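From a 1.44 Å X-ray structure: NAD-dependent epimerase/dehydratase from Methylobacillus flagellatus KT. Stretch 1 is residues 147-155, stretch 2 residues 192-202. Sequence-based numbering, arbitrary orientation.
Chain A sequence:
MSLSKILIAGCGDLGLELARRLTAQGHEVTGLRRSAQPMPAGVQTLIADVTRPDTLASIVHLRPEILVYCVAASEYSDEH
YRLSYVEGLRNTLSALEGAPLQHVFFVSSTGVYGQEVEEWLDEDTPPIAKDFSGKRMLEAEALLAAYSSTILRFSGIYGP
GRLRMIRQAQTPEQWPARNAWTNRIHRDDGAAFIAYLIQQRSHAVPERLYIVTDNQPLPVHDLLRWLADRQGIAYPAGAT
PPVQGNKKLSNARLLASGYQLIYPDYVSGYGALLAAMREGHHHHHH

Stretch 1 147-155: YSSTILRFS
Stretch 2 (192-202) AFIAYLIQQRS

This is a small, apolar strand-on-helix packing contact, burying 243 Å² in total, with no hydrogen bond between the two stretches. Strand 149-154 (extended, phi/psi of Leu152 -116/103) and the helix of stretch 2, which begins earlier in the chain (Ile194 -62/-42), run nearly antiparallel: their axes make 164° and approach to 11.4 Å. CA-CA distances set the register, 9.3 Å for Thr150-Leu197 and 8.6 Å for Leu152-Ile194. Within the helix, Leu197 N to Phe193 O (2.9 Å) and Ile198 N to Ile194 O (2.9 Å) exemplify the i to i-4 bonds.

Strand alternation directs Thr150 and Leu152 toward the helix, while Ser149 points away. Leu152 (m, t) is the hub, with the largest covered area: its CD1 lies 3.5 Å from Ile194 CG1, and its CD2 lies 3.9 Å from both Phe193 CE2 and Leu197 CD1. The i, i+4 spacing of Phe193 (t) and Leu197 (m, t) puts both on the helix side facing the strand. Ile194 (m, t) and Phe154 (chi1 -88°) leave their backbones sideways, yet their ends converge, with Phe154 CZ 4.0 Å from Ile194 CD1. Thr150 (m) adds a looser approach, CG2 to Leu197 CD1 at 4.4 Å. At the polar margin, Ser148 OG (t) sits 3.8 Å from Arg201 NH2, too far for a hydrogen bond; both atoms are satisfied elsewhere in the structure.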

ATOM      1  N   TYR A 147       7.679  13.107 -14.033  1.00 23.97           N
ATOM      2  CA  TYR A 147       8.682  12.104 -13.706  1.00 22.66           C
ATOM      3  C   TYR A 147       8.374  10.754 -14.324  1.00 20.09           C
ATOM      4  O   TYR A 147       7.224  10.382 -14.471  1.00 21.55           O
ATOM      5  CB  TYR A 147       8.718  11.904 -12.198  1.00 22.22           C
ATOM      6  CG  TYR A 147       9.312  13.075 -11.476  1.00 25.39           C
ATOM      7  CD1 TYR A 147       8.560  14.238 -11.285  1.00 27.35           C
ATOM      8  CD2 TYR A 147      10.621  13.023 -10.995  1.00 27.18           C
ATOM      9  CE1 TYR A 147       9.102  15.335 -10.648  1.00 29.11           C
ATOM     10  CE2 TYR A 147      11.184  14.119 -10.338  1.00 30.49           C
ATOM     11  CZ  TYR A 147      10.406  15.263 -10.169  1.00 30.18           C
ATOM     12  OH  TYR A 147      10.959  16.344  -9.517  1.00 33.77           O
ATOM     13  N   SER A 148       9.393   9.994 -14.691  1.00 18.11           N
ATOM     14  CA  SER A 148       9.195   8.572 -14.990  1.00 16.59           C
ATOM     15  C   SER A 148       8.755   7.928 -13.673  1.00 16.57           C
ATOM     16  O   SER A 148       9.506   7.930 -12.712  1.00 16.07           O
ATOM     17  CB  SER A 148      10.512   7.963 -15.443  1.00 16.37           C
ATOM     18  OG  SER A 148      10.343   6.605 -15.792  1.00 16.82           O
ATOM     19  N   SER A 149       7.537   7.379 -13.640  1.00 14.45           N
ATOM     20  CA  SER A 149       6.924   7.021 -12.355  1.00 13.39           C
ATOM     21  C   SER A 149       5.766   6.081 -12.528  1.00 13.35           C
ATOM     22  O   SER A 149       5.179   5.983 -13.575  1.00 14.69           O
ATOM     23  CB  SER A 149       6.452   8.288 -11.642  1.00 14.78           C
ATOM     24  OG  SER A 149       5.452   8.954 -12.374  1.00 17.97           O
ATOM     25  N   THR A 150       5.431   5.421 -11.426  1.00 12.86           N
ATOM     26  CA  THR A 150       4.305   4.522 -11.322  1.00 12.92           C
ATOM     27  C   THR A 150       3.649   4.817  -9.996  1.00 13.40           C
ATOM     28  O   THR A 150       4.272   4.708  -8.943  1.00 13.92           O
ATOM     29  CB  THR A 150       4.757   3.082 -11.332  1.00 13.42           C
ATOM     30  OG1 THR A 150       5.381   2.808 -12.591  1.00 14.10           O
ATOM     31  CG2 THR A 150       3.538   2.139 -11.140  1.00 14.66           C
ATOM     32  N   ILE A 151       2.381   5.194 -10.072  1.00 13.75           N
ATOM     33  CA  ILE A 151       1.551   5.392  -8.892  1.00 14.22           C
ATOM     34  C   ILE A 151       0.860   4.056  -8.605  1.00 13.55           C
ATOM     35  O   ILE A 151       0.308   3.396  -9.481  1.00 13.66           O
ATOM     36  CB  ILE A 151       0.498   6.450  -9.205  1.00 14.65           C
ATOM     37  CG1 ILE A 151       1.162   7.819  -9.364  1.00 16.64           C
ATOM     38  CG2 ILE A 151      -0.580   6.492  -8.117  1.00 15.32           C
ATOM     39  CD1 ILE A 151       0.254   8.781 -10.083  1.00 20.64           C
ATOM     40  N   LEU A 152       0.949   3.671  -7.330  1.00 13.30           N
ATOM     41  CA  LEU A 152       0.369   2.408  -6.870  1.00 13.91           C
ATOM     42  C   LEU A 152      -0.742   2.746  -5.880  1.00 13.39           C
ATOM     43  O   LEU A 152      -0.452   3.096  -4.717  1.00 14.30           O
ATOM     44  CB  LEU A 152       1.461   1.589  -6.173  1.00 14.39           C
ATOM     45  CG  LEU A 152       2.631   1.281  -7.117  1.00 16.18           C
ATOM     46  CD1 LEU A 152       3.794   0.743  -6.300  1.00 19.48           C
ATOM     47  CD2 LEU A 152       2.237   0.340  -8.228  1.00 17.66           C
ATOM     48  N   ARG A 153      -2.006   2.663  -6.328  1.00 13.16           N
ATOM     49  CA  ARG A 153      -3.108   2.956  -5.393  1.00 13.06           C
ATOM     50  C   ARG A 153      -3.465   1.684  -4.637  1.00 12.74           C
ATOM     51  O   ARG A 153      -4.066   0.775  -5.209  1.00 13.20           O
ATOM     52  CB  ARG A 153      -4.322   3.459  -6.175  1.00 12.87           C
ATOM     53  CG  ARG A 153      -4.104   4.879  -6.682  1.00 14.63           C
ATOM     54  CD  ARG A 153      -5.297   5.389  -7.493  1.00 16.12           C
ATOM     55  NE  ARG A 153      -4.997   6.709  -8.046  1.00 15.56           N
ATOM     56  CZ  ARG A 153      -5.607   7.220  -9.123  1.00 16.64           C
ATOM     57  NH1 ARG A 153      -6.545   6.545  -9.756  1.00 18.10           N
ATOM     58  NH2 ARG A 153      -5.221   8.405  -9.555  1.00 18.74           N
ATOM     59  N   PHE A 154      -2.960   1.592  -3.396  1.00 12.86           N
ATOM     60  CA  PHE A 154      -3.177   0.395  -2.584  1.00 13.13           C
ATOM     61  C   PHE A 154      -4.578   0.449  -1.963  1.00 13.20           C
ATOM     62  O   PHE A 154      -5.013   1.521  -1.504  1.00 13.48           O
ATOM     63  CB  PHE A 154      -2.182   0.382  -1.423  1.00 13.26           C
ATOM     64  CG  PHE A 154      -0.848  -0.259  -1.719  1.00 13.43           C
ATOM     65  CD1 PHE A 154      -0.332  -1.179  -0.818  1.00 14.25           C
ATOM     66  CD2 PHE A 154      -0.120   0.059  -2.842  1.00 14.04           C
ATOM     67  CE1 PHE A 154       0.917  -1.787  -1.058  1.00 14.16           C
ATOM     68  CE2 PHE A 154       1.103  -0.576  -3.108  1.00 12.80           C
ATOM     69  CZ  PHE A 154       1.641  -1.476  -2.220  1.00 14.17           C
ATOM     70  N   SER A 155      -5.281  -0.688  -1.965  1.00 12.69           N
ATOM     71  CA  SER A 155      -6.477  -0.810  -1.129  1.00 13.33           C
ATOM     72  C   SER A 155      -6.056  -0.991   0.328  1.00 14.12           C
ATOM     73  O   SER A 155      -4.926  -0.677   0.691  1.00 16.11           O
ATOM     74  CB  SER A 155      -7.354  -1.916  -1.672  1.00 13.25           C
ATOM     75  OG  SER A 155      -6.705  -3.163  -1.714  1.00 12.65           O
ATOM     76  N   ALA A 192       5.838  -7.344  -2.533  1.00 12.06           N
ATOM     77  CA  ALA A 192       6.359  -8.201  -3.601  1.00 12.15           C
ATOM     78  C   ALA A 192       5.965  -7.664  -4.968  1.00 12.29           C
ATOM     79  O   ALA A 192       6.712  -7.809  -5.927  1.00 13.56           O
ATOM     80  CB  ALA A 192       5.878  -9.629  -3.437  1.00 13.34           C
ATOM     81  N   PHE A 193       4.808  -7.018  -5.094  1.00 12.33           N
ATOM     82  CA  PHE A 193       4.446  -6.447  -6.398  1.00 11.63           C
ATOM     83  C   PHE A 193       5.379  -5.287  -6.728  1.00 11.97           C
ATOM     84  O   PHE A 193       5.852  -5.148  -7.877  1.00 12.28           O
ATOM     85  CB  PHE A 193       2.985  -5.976  -6.385  1.00 11.50           C
ATOM     86  CG  PHE A 193       2.547  -5.341  -7.690  1.00 12.46           C
ATOM     87  CD1 PHE A 193       2.622  -6.038  -8.866  1.00 14.34           C
ATOM     88  CD2 PHE A 193       2.020  -4.059  -7.703  1.00 14.22           C
ATOM     89  CE1 PHE A 193       2.211  -5.478 -10.063  1.00 14.17           C
ATOM     90  CE2 PHE A 193       1.610  -3.462  -8.901  1.00 13.76           C
ATOM     91  CZ  PHE A 193       1.707  -4.178 -10.071  1.00 14.11           C
ATOM     92  N   ILE A 194       5.683  -4.439  -5.760  1.00 11.89           N
ATOM     93  CA  ILE A 194       6.656  -3.367  -6.033  1.00 12.38           C
ATOM     94  C   ILE A 194       8.030  -3.934  -6.388  1.00 12.84           C
ATOM     95  O   ILE A 194       8.660  -3.489  -7.358  1.00 13.33           O
ATOM     96  CB  ILE A 194       6.806  -2.412  -4.857  1.00 13.61           C
ATOM     97  CG1 ILE A 194       5.458  -1.749  -4.565  1.00 14.60           C
ATOM     98  CG2 ILE A 194       7.902  -1.388  -5.140  1.00 13.37           C
ATOM     99  CD1 ILE A 194       5.435  -0.979  -3.270  1.00 16.04           C
ATOM    100  N   ALA A 195       8.474  -4.976  -5.679  1.00 12.87           N
ATOM    101  CA  ALA A 195       9.750  -5.616  -6.042  1.00 13.77           C
ATOM    102  C   ALA A 195       9.687  -6.203  -7.417  1.00 13.13           C
ATOM    103  O   ALA A 195      10.683  -6.120  -8.169  1.00 13.73           O
ATOM    104  CB  ALA A 195      10.142  -6.693  -5.030  1.00 13.01           C
ATOM    105  N   TYR A 196       8.544  -6.776  -7.781  1.00 12.72           N
ATOM    106  CA  TYR A 196       8.386  -7.335  -9.123  1.00 12.91           C
ATOM    107  C   TYR A 196       8.486  -6.225 -10.174  1.00 13.34           C
ATOM    108  O   TYR A 196       9.193  -6.390 -11.211  1.00 14.47           O
ATOM    109  CB  TYR A 196       7.055  -8.075  -9.228  1.00 13.02           C
ATOM    110  CG  TYR A 196       6.685  -8.577 -10.592  1.00 14.17           C
ATOM    111  CD1 TYR A 196       7.269  -9.742 -11.088  1.00 18.04           C
ATOM    112  CD2 TYR A 196       5.705  -7.930 -11.356  1.00 16.22           C
ATOM    113  CE1 TYR A 196       6.906 -10.233 -12.303  1.00 17.85           C
ATOM    114  CE2 TYR A 196       5.349  -8.423 -12.624  1.00 16.05           C
ATOM    115  CZ  TYR A 196       5.957  -9.581 -13.061  1.00 16.49           C
ATOM    116  OH  TYR A 196       5.606 -10.085 -14.310  1.00 19.40           O
ATOM    117  N   LEU A 197       7.867  -5.087  -9.914  1.00 13.33           N
ATOM    118  CA  LEU A 197       7.923  -4.000 -10.907  1.00 13.67           C
ATOM    119  C   LEU A 197       9.347  -3.482 -11.007  1.00 15.17           C
ATOM    120  O   LEU A 197       9.780  -3.064 -12.068  1.00 16.21           O
ATOM    121  CB  LEU A 197       6.974  -2.858 -10.541  1.00 14.16           C
ATOM    122  CG  LEU A 197       5.497  -3.214 -10.605  1.00 14.57           C
ATOM    123  CD1 LEU A 197       4.705  -1.992 -10.195  1.00 17.28           C
ATOM    124  CD2 LEU A 197       5.090  -3.704 -12.011  1.00 15.32           C
ATOM    125  N   ILE A 198      10.091  -3.506  -9.909  1.00 15.31           N
ATOM    126  CA  ILE A 198      11.478  -3.070  -9.930  1.00 16.79           C
ATOM    127  C   ILE A 198      12.310  -4.026 -10.753  1.00 18.67           C
ATOM    128  O   ILE A 198      13.178  -3.563 -11.515  1.00 20.31           O
ATOM    129  CB  ILE A 198      11.995  -2.891  -8.460  1.00 14.87           C
ATOM    130  CG1 ILE A 198      11.423  -1.585  -7.880  1.00 14.44           C
ATOM    131  CG2 ILE A 198      13.561  -2.870  -8.391  1.00 16.96           C
ATOM    132  CD1 ILE A 198      11.610  -1.461  -6.383  1.00 14.68           C
ATOM    133  N   GLN A 199      12.064  -5.332 -10.624  1.00 19.08           N
ATOM    134  CA  GLN A 199      12.759  -6.346 -11.436  1.00 22.11           C
ATOM    135  C   GLN A 199      12.423  -6.208 -12.924  1.00 23.25           C
ATOM    136  O   GLN A 199      13.298  -6.431 -13.780  1.00 25.83           O
ATOM    137  CB  GLN A 199      12.448  -7.746 -10.926  1.00 22.98           C
ATOM    138  CG  GLN A 199      13.191  -8.840 -11.679  1.00 27.29           C
ATOM    139  CD  GLN A 199      12.825 -10.220 -11.192  1.00 31.41           C
ATOM    140  OE1 GLN A 199      11.721 -10.711 -11.457  1.00 32.00           O
ATOM    141  NE2 GLN A 199      13.750 -10.863 -10.480  1.00 33.17           N
ATOM    142  N   GLN A 200      11.192  -5.800 -13.232  1.00 22.74           N
ATOM    143  CA  GLN A 200      10.706  -5.676 -14.598  1.00 25.09           C
ATOM    144  C   GLN A 200      11.118  -4.338 -15.232  1.00 24.11           C
ATOM    145  O   GLN A 200      11.193  -4.257 -16.480  1.00 25.06           O
ATOM    146  CB  GLN A 200       9.159  -5.804 -14.636  1.00 24.79           C
ATOM    147  CG  GLN A 200       8.622  -7.187 -14.210  1.00 27.98           C
ATOM    148  CD  GLN A 200       8.463  -8.169 -15.354  1.00 27.62           C
ATOM    149  OE1 GLN A 200       9.003  -9.290 -15.325  1.00 31.16           O
ATOM    150  NE2 GLN A 200       7.696  -7.772 -16.352  1.00 30.21           N
ATOM    151  N   ARG A 201      11.359  -3.296 -14.422  1.00 23.29           N
ATOM    152  CA  ARG A 201      11.450  -1.875 -14.882  1.00 23.20           C
ATOM    153  C   ARG A 201      12.423  -1.722 -16.038  1.00 23.68           C
ATOM    154  O   ARG A 201      12.124  -1.009 -17.004  1.00 24.08           O
ATOM    155  CB  ARG A 201      11.771  -0.885 -13.712  1.00 22.93           C
ATOM    156  CG  ARG A 201      12.296   0.560 -14.057  1.00 25.49           C
ATOM    157  CD  ARG A 201      11.353   1.487 -14.885  1.00 26.57           C
ATOM    158  NE  ARG A 201      11.958   2.801 -15.137  1.00 25.44           N
ATOM    159  CZ  ARG A 201      12.903   3.062 -16.042  1.00 26.77           C
ATOM    160  NH1 ARG A 201      13.397   2.089 -16.814  1.00 27.48           N
ATOM    161  NH2 ARG A 201      13.362   4.302 -16.176  1.00 27.29           N
ATOM    162  N   SER A 202      13.548  -2.419 -15.956  1.00 24.68           N
ATOM    163  CA  SER A 202      14.586  -2.257 -16.977  1.00 24.43           C
ATOM    164  C   SER A 202      14.203  -2.766 -18.363  1.00 24.36           C
ATOM    165  O   SER A 202      14.812  -2.347 -19.348  1.00 24.01           O
ATOM    166  CB  SER A 202      15.872  -2.935 -16.524  1.00 25.36           C
ATOM    167  OG  SER A 202      16.273  -2.404 -15.264  1.00 31.01           O
TER